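Local coordinates for COPII coat assembly protein SEC16 (Saccharomyces cerevisiae, PDB 3MZK), which takes part in starting assembly of the COPII coat that forms transport vesicles at the endoplasmic reticulum and in selecting their cargo, and is also involved in autophagy, at residues N60-G71 and F330-Y341. Sequence-based numbering, arbitrary orientation.
Sequences NDMLKSFPGPLG and FESILWDEIYEY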
ATOM      1  N   ASN B  60     -45.187 -22.824 -12.210  1.00105.25           N
ATOM      2  CA  ASN B  60     -43.831 -22.997 -12.725  1.00101.12           C
ATOM      3  C   ASN B  60     -43.135 -24.198 -12.106  1.00101.61           C
ATOM      4  O   ASN B  60     -43.099 -24.337 -10.884  1.00101.37           O
ATOM      5  CB  ASN B  60     -42.994 -21.742 -12.467  1.00 93.81           C
ATOM      6  CG  ASN B  60     -43.375 -20.591 -13.371  1.00 84.70           C
ATOM      7  OD1 ASN B  60     -44.491 -20.535 -13.885  1.00 80.79           O
ATOM      8  ND2 ASN B  60     -42.444 -19.667 -13.579  1.00 76.65           N
ATOM      9  N   ASP B  61     -42.583 -25.070 -12.945  1.00111.79           N
ATOM     10  CA  ASP B  61     -41.788 -26.178 -12.437  1.00122.62           C
ATOM     11  C   ASP B  61     -40.556 -25.610 -11.736  1.00121.15           C
ATOM     12  O   ASP B  61     -39.937 -26.273 -10.904  1.00125.88           O
ATOM     13  CB  ASP B  61     -41.388 -27.133 -13.566  1.00123.85           C
ATOM     14  N   MET B  62     -40.222 -24.366 -12.070  1.00113.12           N
ATOM     15  CA  MET B  62     -39.056 -23.688 -11.509  1.00 96.92           C
ATOM     16  C   MET B  62     -39.096 -23.652  -9.983  1.00 84.92           C
ATOM     17  O   MET B  62     -38.251 -24.249  -9.322  1.00 90.98           O
ATOM     18  CB  MET B  62     -38.948 -22.266 -12.067  1.00 93.43           C
ATOM     19  CG  MET B  62     -37.554 -21.653 -11.957  1.00 87.08           C
ATOM     20  SD  MET B  62     -37.506 -19.896 -12.380  1.00 89.52           S
ATOM     21  CE  MET B  62     -38.261 -19.918 -14.004  1.00170.43           C
ATOM     22  N   LEU B  63     -40.077 -22.949  -9.429  1.00 73.09           N
ATOM     23  CA  LEU B  63     -40.231 -22.866  -7.978  1.00 73.63           C
ATOM     24  C   LEU B  63     -40.418 -24.227  -7.312  1.00 72.71           C
ATOM     25  O   LEU B  63     -40.007 -24.419  -6.169  1.00 74.91           O
ATOM     26  CB  LEU B  63     -41.407 -21.962  -7.605  1.00 67.74           C
ATOM     27  CG  LEU B  63     -41.259 -20.476  -7.916  1.00 78.06           C
ATOM     28  CD1 LEU B  63     -42.570 -19.758  -7.669  1.00 79.88           C
ATOM     29  CD2 LEU B  63     -40.140 -19.858  -7.091  1.00 79.26           C
ATOM     30  N   LYS B  64     -41.044 -25.163  -8.021  1.00 68.38           N
ATOM     31  CA  LYS B  64     -41.346 -26.480  -7.461  1.00 63.98           C
ATOM     32  C   LYS B  64     -40.110 -27.362  -7.339  1.00 71.69           C
ATOM     33  O   LYS B  64     -39.999 -28.162  -6.413  1.00 83.23           O
ATOM     34  CB  LYS B  64     -42.415 -27.200  -8.291  1.00 51.72           C
ATOM     35  N   SER B  65     -39.181 -27.207  -8.275  1.00 71.56           N
ATOM     36  CA  SER B  65     -38.012 -28.077  -8.341  1.00 78.10           C
ATOM     37  C   SER B  65     -36.833 -27.553  -7.521  1.00 95.48           C
ATOM     38  O   SER B  65     -35.963 -28.324  -7.115  1.00107.00           O
ATOM     39  CB  SER B  65     -37.587 -28.277  -9.798  1.00 78.71           C
ATOM     40  OG  SER B  65     -37.305 -27.036 -10.424  1.00 73.24           O
ATOM     41  N   PHE B  66     -36.809 -26.243  -7.286  1.00 87.68           N
ATOM     42  CA  PHE B  66     -35.731 -25.604  -6.530  1.00 77.86           C
ATOM     43  C   PHE B  66     -35.484 -26.336  -5.215  1.00 76.71           C
ATOM     44  O   PHE B  66     -36.422 -26.595  -4.459  1.00 82.13           O
ATOM     45  CB  PHE B  66     -36.073 -24.134  -6.272  1.00 77.59           C
ATOM     46  CG  PHE B  66     -34.939 -23.332  -5.697  1.00 70.25           C
ATOM     47  CD1 PHE B  66     -33.782 -23.120  -6.426  1.00 72.04           C
ATOM     48  CD2 PHE B  66     -35.041 -22.765  -4.436  1.00 67.74           C
ATOM     49  CE1 PHE B  66     -32.736 -22.370  -5.901  1.00 60.36           C
ATOM     50  CE2 PHE B  66     -34.001 -22.015  -3.910  1.00 66.61           C
ATOM     51  CZ  PHE B  66     -32.847 -21.820  -4.643  1.00 53.23           C
ATOM     52  N   PRO B  67     -34.214 -26.679  -4.947  1.00 74.48           N
ATOM     53  CA  PRO B  67     -33.778 -27.467  -3.786  1.00 73.97           C
ATOM     54  C   PRO B  67     -34.015 -26.767  -2.452  1.00 85.38           C
ATOM     55  O   PRO B  67     -33.072 -26.215  -1.890  1.00 69.04           O
ATOM     56  CB  PRO B  67     -32.272 -27.635  -4.019  1.00 71.75           C
ATOM     57  CG  PRO B  67     -32.079 -27.429  -5.478  1.00 71.53           C
ATOM     58  CD  PRO B  67     -33.096 -26.400  -5.864  1.00 79.25           C
ATOM     59  N   GLY B  68     -35.253 -26.806  -1.961  1.00108.08           N
ATOM     60  CA  GLY B  68     -35.608 -26.240  -0.669  1.00 99.16           C
ATOM     61  C   GLY B  68     -34.922 -24.923  -0.364  1.00 88.42           C
ATOM     62  O   GLY B  68     -34.442 -24.245  -1.272  1.00 92.17           O
ATOM     63  N   PRO B  69     -34.887 -24.543   0.922  1.00 77.65           N
ATOM     64  CA  PRO B  69     -34.159 -23.344   1.352  1.00 69.33           C
ATOM     65  C   PRO B  69     -32.655 -23.584   1.345  1.00 74.04           C
ATOM     66  O   PRO B  69     -32.179 -24.432   2.097  1.00 93.58           O
ATOM     67  CB  PRO B  69     -34.634 -23.140   2.796  1.00 57.97           C
ATOM     68  CG  PRO B  69     -35.848 -24.001   2.950  1.00 61.00           C
ATOM     69  CD  PRO B  69     -35.651 -25.149   2.023  1.00 67.63           C
ATOM     70  N   LEU B  70     -31.917 -22.864   0.506  1.00 65.91           N
ATOM     71  CA  LEU B  70     -30.460 -22.948   0.541  1.00 83.91           C
ATOM     72  C   LEU B  70     -29.985 -22.389   1.871  1.00103.23           C
ATOM     73  O   LEU B  70     -30.685 -21.598   2.499  1.00115.01           O
ATOM     74  CB  LEU B  70     -29.840 -22.146  -0.600  1.00 74.39           C
ATOM     75  CG  LEU B  70     -30.353 -22.440  -2.004  1.00 73.32           C
ATOM     76  CD1 LEU B  70     -29.647 -21.550  -3.007  1.00 83.38           C
ATOM     77  CD2 LEU B  70     -30.148 -23.901  -2.338  1.00 73.39           C
ATOM     78  N   GLY B  71     -28.797 -22.785   2.303  1.00106.80           N
ATOM     79  CA  GLY B  71     -28.292 -22.315   3.577  1.00118.55           C
ATOM     80  C   GLY B  71     -28.833 -23.163   4.707  1.00127.68           C
ATOM     81  O   GLY B  71     -28.148 -23.398   5.700  1.00138.10           O
ATOM     82  N   PHE B 330     -39.947 -14.447 -10.195  1.00 49.13           N
ATOM     83  CA  PHE B 330     -39.443 -15.720  -9.687  1.00 46.18           C
ATOM     84  C   PHE B 330     -37.922 -15.814  -9.848  1.00 55.71           C
ATOM     85  O   PHE B 330     -37.225 -16.275  -8.938  1.00 54.55           O
ATOM     86  CB  PHE B 330     -40.134 -16.902 -10.367  1.00 43.61           C
ATOM     87  CG  PHE B 330     -41.604 -16.973 -10.112  1.00 46.71           C
ATOM     88  CD1 PHE B 330     -42.203 -16.137  -9.185  1.00 67.15           C
ATOM     89  CD2 PHE B 330     -42.397 -17.882 -10.797  1.00 57.26           C
ATOM     90  CE1 PHE B 330     -43.571 -16.201  -8.949  1.00 58.35           C
ATOM     91  CE2 PHE B 330     -43.767 -17.954 -10.564  1.00 55.32           C
ATOM     92  CZ  PHE B 330     -44.350 -17.110  -9.639  1.00 53.23           C
ATOM     93  N   GLU B 331     -37.415 -15.373 -10.999  1.00 45.43           N
ATOM     94  CA  GLU B 331     -35.970 -15.340 -11.229  1.00 45.25           C
ATOM     95  C   GLU B 331     -35.268 -14.610 -10.090  1.00 46.63           C
ATOM     96  O   GLU B 331     -34.288 -15.107  -9.528  1.00 42.79           O
ATOM     97  CB  GLU B 331     -35.632 -14.671 -12.565  1.00 41.38           C
ATOM     98  CG  GLU B 331     -36.137 -15.410 -13.795  1.00 62.28           C
ATOM     99  CD  GLU B 331     -37.652 -15.409 -13.899  1.00 84.43           C
ATOM    100  OE1 GLU B 331     -38.275 -14.385 -13.533  1.00 59.72           O
ATOM    101  OE2 GLU B 331     -38.218 -16.435 -14.344  1.00106.34           O
ATOM    102  N   SER B 332     -35.784 -13.431  -9.752  1.00 34.17           N
ATOM    103  CA  SER B 332     -35.222 -12.624  -8.673  1.00 41.69           C
ATOM    104  C   SER B 332     -35.203 -13.369  -7.343  1.00 47.75           C
ATOM    105  O   SER B 332     -34.219 -13.315  -6.610  1.00 51.10           O
ATOM    106  CB  SER B 332     -35.995 -11.314  -8.520  1.00 47.42           C
ATOM    107  OG  SER B 332     -35.443 -10.519  -7.486  1.00 55.28           O
ATOM    108  N   ILE B 333     -36.292 -14.063  -7.027  1.00 39.02           N
ATOM    109  CA  ILE B 333     -36.349 -14.819  -5.783  1.00 45.94           C
ATOM    110  C   ILE B 333     -35.208 -15.822  -5.715  1.00 50.19           C
ATOM    111  O   ILE B 333     -34.482 -15.888  -4.724  1.00 49.33           O
ATOM    112  CB  ILE B 333     -37.674 -15.581  -5.645  1.00 46.24           C
ATOM    113  CG1 ILE B 333     -38.844 -14.606  -5.592  1.00 49.94           C
ATOM    114  CG2 ILE B 333     -37.663 -16.461  -4.401  1.00 34.54           C
ATOM    115  CD1 ILE B 333     -40.188 -15.296  -5.518  1.00 58.95           C
ATOM    116  N   LEU B 334     -35.059 -16.600  -6.782  1.00 49.48           N
ATOM    117  CA  LEU B 334     -34.066 -17.662  -6.834  1.00 47.98           C
ATOM    118  C   LEU B 334     -32.647 -17.108  -6.974  1.00 54.25           C
ATOM    119  O   LEU B 334     -31.745 -17.491  -6.226  1.00 62.23           O
ATOM    120  CB  LEU B 334     -34.389 -18.631  -7.976  1.00 44.54           C
ATOM    121  CG  LEU B 334     -35.781 -19.272  -7.920  1.00 45.88           C
ATOM    122  CD1 LEU B 334     -36.042 -20.126  -9.141  1.00 46.15           C
ATOM    123  CD2 LEU B 334     -35.960 -20.096  -6.656  1.00 48.74           C
ATOM    124  N   TRP B 335     -32.449 -16.207  -7.930  1.00 38.37           N
ATOM    125  CA  TRP B 335     -31.153 -15.565  -8.088  1.00 42.94           C
ATOM    126  C   TRP B 335     -30.681 -14.982  -6.764  1.00 52.85           C
ATOM    127  O   TRP B 335     -29.560 -15.248  -6.330  1.00 56.67           O
ATOM    128  CB  TRP B 335     -31.211 -14.469  -9.144  1.00 36.34           C
ATOM    129  CG  TRP B 335     -31.346 -14.996 -10.523  1.00 43.77           C
ATOM    130  CD1 TRP B 335     -31.061 -16.259 -10.947  1.00 41.24           C
ATOM    131  CD2 TRP B 335     -31.813 -14.281 -11.670  1.00 51.26           C
ATOM    132  NE1 TRP B 335     -31.314 -16.374 -12.293  1.00 43.45           N
ATOM    133  CE2 TRP B 335     -31.777 -15.172 -12.760  1.00 46.11           C
ATOM    134  CE3 TRP B 335     -32.258 -12.970 -11.882  1.00 49.56           C
ATOM    135  CZ2 TRP B 335     -32.166 -14.797 -14.044  1.00 44.61           C
ATOM    136  CZ3 TRP B 335     -32.643 -12.598 -13.158  1.00 42.09           C
ATOM    137  CH2 TRP B 335     -32.594 -13.507 -14.222  1.00 47.89           C
ATOM    138  N   ASP B 336     -31.537 -14.196  -6.117  1.00 40.15           N
ATOM    139  CA  ASP B 336     -31.168 -13.575  -4.854  1.00 42.01           C
ATOM    140  C   ASP B 336     -30.734 -14.589  -3.804  1.00 57.14           C
ATOM    141  O   ASP B 336     -29.750 -14.367  -3.097  1.00 65.99           O
ATOM    142  CB  ASP B 336     -32.291 -12.693  -4.320  1.00 45.03           C
ATOM    143  CG  ASP B 336     -32.382 -11.369  -5.050  1.00 59.36           C
ATOM    144  OD1 ASP B 336     -31.381 -10.989  -5.692  1.00 48.50           O
ATOM    145  OD2 ASP B 336     -33.444 -10.710  -4.980  1.00 57.50           O
ATOM    146  N   GLU B 337     -31.444 -15.707  -3.704  1.00 51.86           N
ATOM    147  CA  GLU B 337     -31.080 -16.713  -2.707  1.00 58.43           C
ATOM    148  C   GLU B 337     -29.793 -17.453  -3.070  1.00 52.11           C
ATOM    149  O   GLU B 337     -28.985 -17.773  -2.199  1.00 53.26           O
ATOM    150  CB  GLU B 337     -32.216 -17.703  -2.457  1.00 54.10           C
ATOM    151  CG  GLU B 337     -31.884 -18.699  -1.363  1.00 63.98           C
ATOM    152  CD  GLU B 337     -33.096 -19.447  -0.859  1.00 70.25           C
ATOM    153  OE1 GLU B 337     -34.224 -19.114  -1.279  1.00 61.93           O
ATOM    154  OE2 GLU B 337     -32.914 -20.369  -0.034  1.00 73.82           O
ATOM    155  N   ILE B 338     -29.608 -17.717  -4.358  1.00 49.09           N
ATOM    156  CA  ILE B 338     -28.374 -18.328  -4.843  1.00 54.35           C
ATOM    157  C   ILE B 338     -27.173 -17.410  -4.607  1.00 58.92           C
ATOM    158  O   ILE B 338     -26.122 -17.848  -4.123  1.00 57.74           O
ATOM    159  CB  ILE B 338     -28.477 -18.672  -6.338  1.00 52.87           C
ATOM    160  CG1 ILE B 338     -29.493 -19.802  -6.539  1.00 48.56           C
ATOM    161  CG2 ILE B 338     -27.107 -19.050  -6.899  1.00 43.74           C
ATOM    162  CD1 ILE B 338     -29.770 -20.148  -7.986  1.00 41.37           C
ATOM    163  N   TYR B 339     -27.339 -16.135  -4.946  1.00 52.49           N
ATOM    164  CA  TYR B 339     -26.304 -15.136  -4.718  1.00 47.73           C
ATOM    165  C   TYR B 339     -25.950 -15.085  -3.237  1.00 53.52           C
ATOM    166  O   TYR B 339     -24.788 -14.904  -2.876  1.00 61.43           O
ATOM    167  CB  TYR B 339     -26.783 -13.769  -5.207  1.00 50.37           C
ATOM    168  CG  TYR B 339     -25.720 -12.699  -5.260  1.00 51.44           C
ATOM    169  CD1 TYR B 339     -24.540 -12.897  -5.972  1.00 56.18           C
ATOM    170  CD2 TYR B 339     -25.909 -11.472  -4.628  1.00 42.55           C
ATOM    171  CE1 TYR B 339     -23.561 -11.911  -6.035  1.00 35.69           C
ATOM    172  CE2 TYR B 339     -24.939 -10.479  -4.686  1.00 46.62           C
ATOM    173  CZ  TYR B 339     -23.768 -10.706  -5.392  1.00 48.22           C
ATOM    174  OH  TYR B 339     -22.802  -9.728  -5.453  1.00 53.43           O
ATOM    175  N   GLU B 340     -26.947 -15.261  -2.377  1.00 53.49           N
ATOM    176  CA  GLU B 340     -26.704 -15.269  -0.938  1.00 60.36           C
ATOM    177  C   GLU B 340     -25.898 -16.495  -0.535  1.00 72.51           C
ATOM    178  O   GLU B 340     -24.940 -16.399   0.236  1.00 78.60           O
ATOM    179  CB  GLU B 340     -28.020 -15.242  -0.167  1.00 58.44           C
ATOM    180  CG  GLU B 340     -27.850 -15.193   1.339  1.00 49.26           C
ATOM    181  CD  GLU B 340     -29.170 -15.323   2.071  1.00 70.90           C
ATOM    182  OE1 GLU B 340     -29.951 -16.233   1.721  1.00 73.15           O
ATOM    183  OE2 GLU B 340     -29.431 -14.517   2.990  1.00 75.79           O
ATOM    184  N   TYR B 341     -26.293 -17.651  -1.060  1.00 65.16           N
ATOM    185  CA  TYR B 341     -25.587 -18.892  -0.776  1.00 59.90           C
ATOM    186  C   TYR B 341     -24.107 -18.763  -1.120  1.00 66.46           C
ATOM    187  O   TYR B 341     -23.252 -19.240  -0.381  1.00 60.83           O
ATOM    188  CB  TYR B 341     -26.213 -20.055  -1.544  1.00 55.50           C
ATOM    189  CG  TYR B 341     -25.592 -21.398  -1.239  1.00 60.54           C
ATOM    190  CD1 TYR B 341     -25.779 -22.001  -0.002  1.00 65.93           C
ATOM    191  CD2 TYR B 341     -24.822 -22.066  -2.188  1.00 51.07           C
ATOM    192  CE1 TYR B 341     -25.214 -23.230   0.285  1.00 63.72           C
ATOM    193  CE2 TYR B 341     -24.256 -23.299  -1.911  1.00 53.62           C
ATOM    194  CZ  TYR B 341     -24.456 -23.875  -0.672  1.00 65.71           C
ATOM    195  OH  TYR B 341     -23.898 -25.098  -0.385  1.00 73.41           O
TER
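Leu334 sends its two methyls to different partners: CD2 sits over the centre of the Phe66 ring, 3.5 Å from the ring centroid, while CD1 meets CG of Met62 at 3.5 Å. The Phe66 ring reaches this methyl because its CG lies anti to the backbone N (chi1 -171°); Ile338 CG1 lies at the ring's edge, 4.2 Å from CE1. A second CH-pi contact, with the roles of the segments exchanged, lies nearer the start of helix 330-344, where Leu63 CD1 stands over the face of Phe330, 3.5 Å from its centroid. Asn60 brings its amide to the edge of that ring, ND2 3.3 Å from CD2 of Phe330, with the amide and ring planes 80° apart. Met62, bent at its last torsion, carries CE past Leu334 CD1 to OE2 of Glu331. The contact lays short helix 61-65 and the following loop, part of the Sec16 mid-region, along a helix of the alpha-helical Sec23-binding domain about 260 residues later in the chain; helix 77-94 adds Trp83 against Leu334 and Leu80 against Leu70. In the loop, Leu70 N donates to Glu337 OE2 at 2.7 Å, a bent bond (131°) arriving on the anti side and tilted out of the carboxylate plane. The other oxygen, OE1, is hydrogen-bonded to Tyr378 OH, so the buried carboxylate is held at both oxygens. Replacing Glu337 by an alanine removes both oxygens, and is likely to cost the Leu70 N-H and the Tyr378 hydroxyl this shared partner and to tie the loop less firmly to the helix. Leu70 CD1 touches both Ile338 CG1 and, at 4.0 Å, Tyr341 CB.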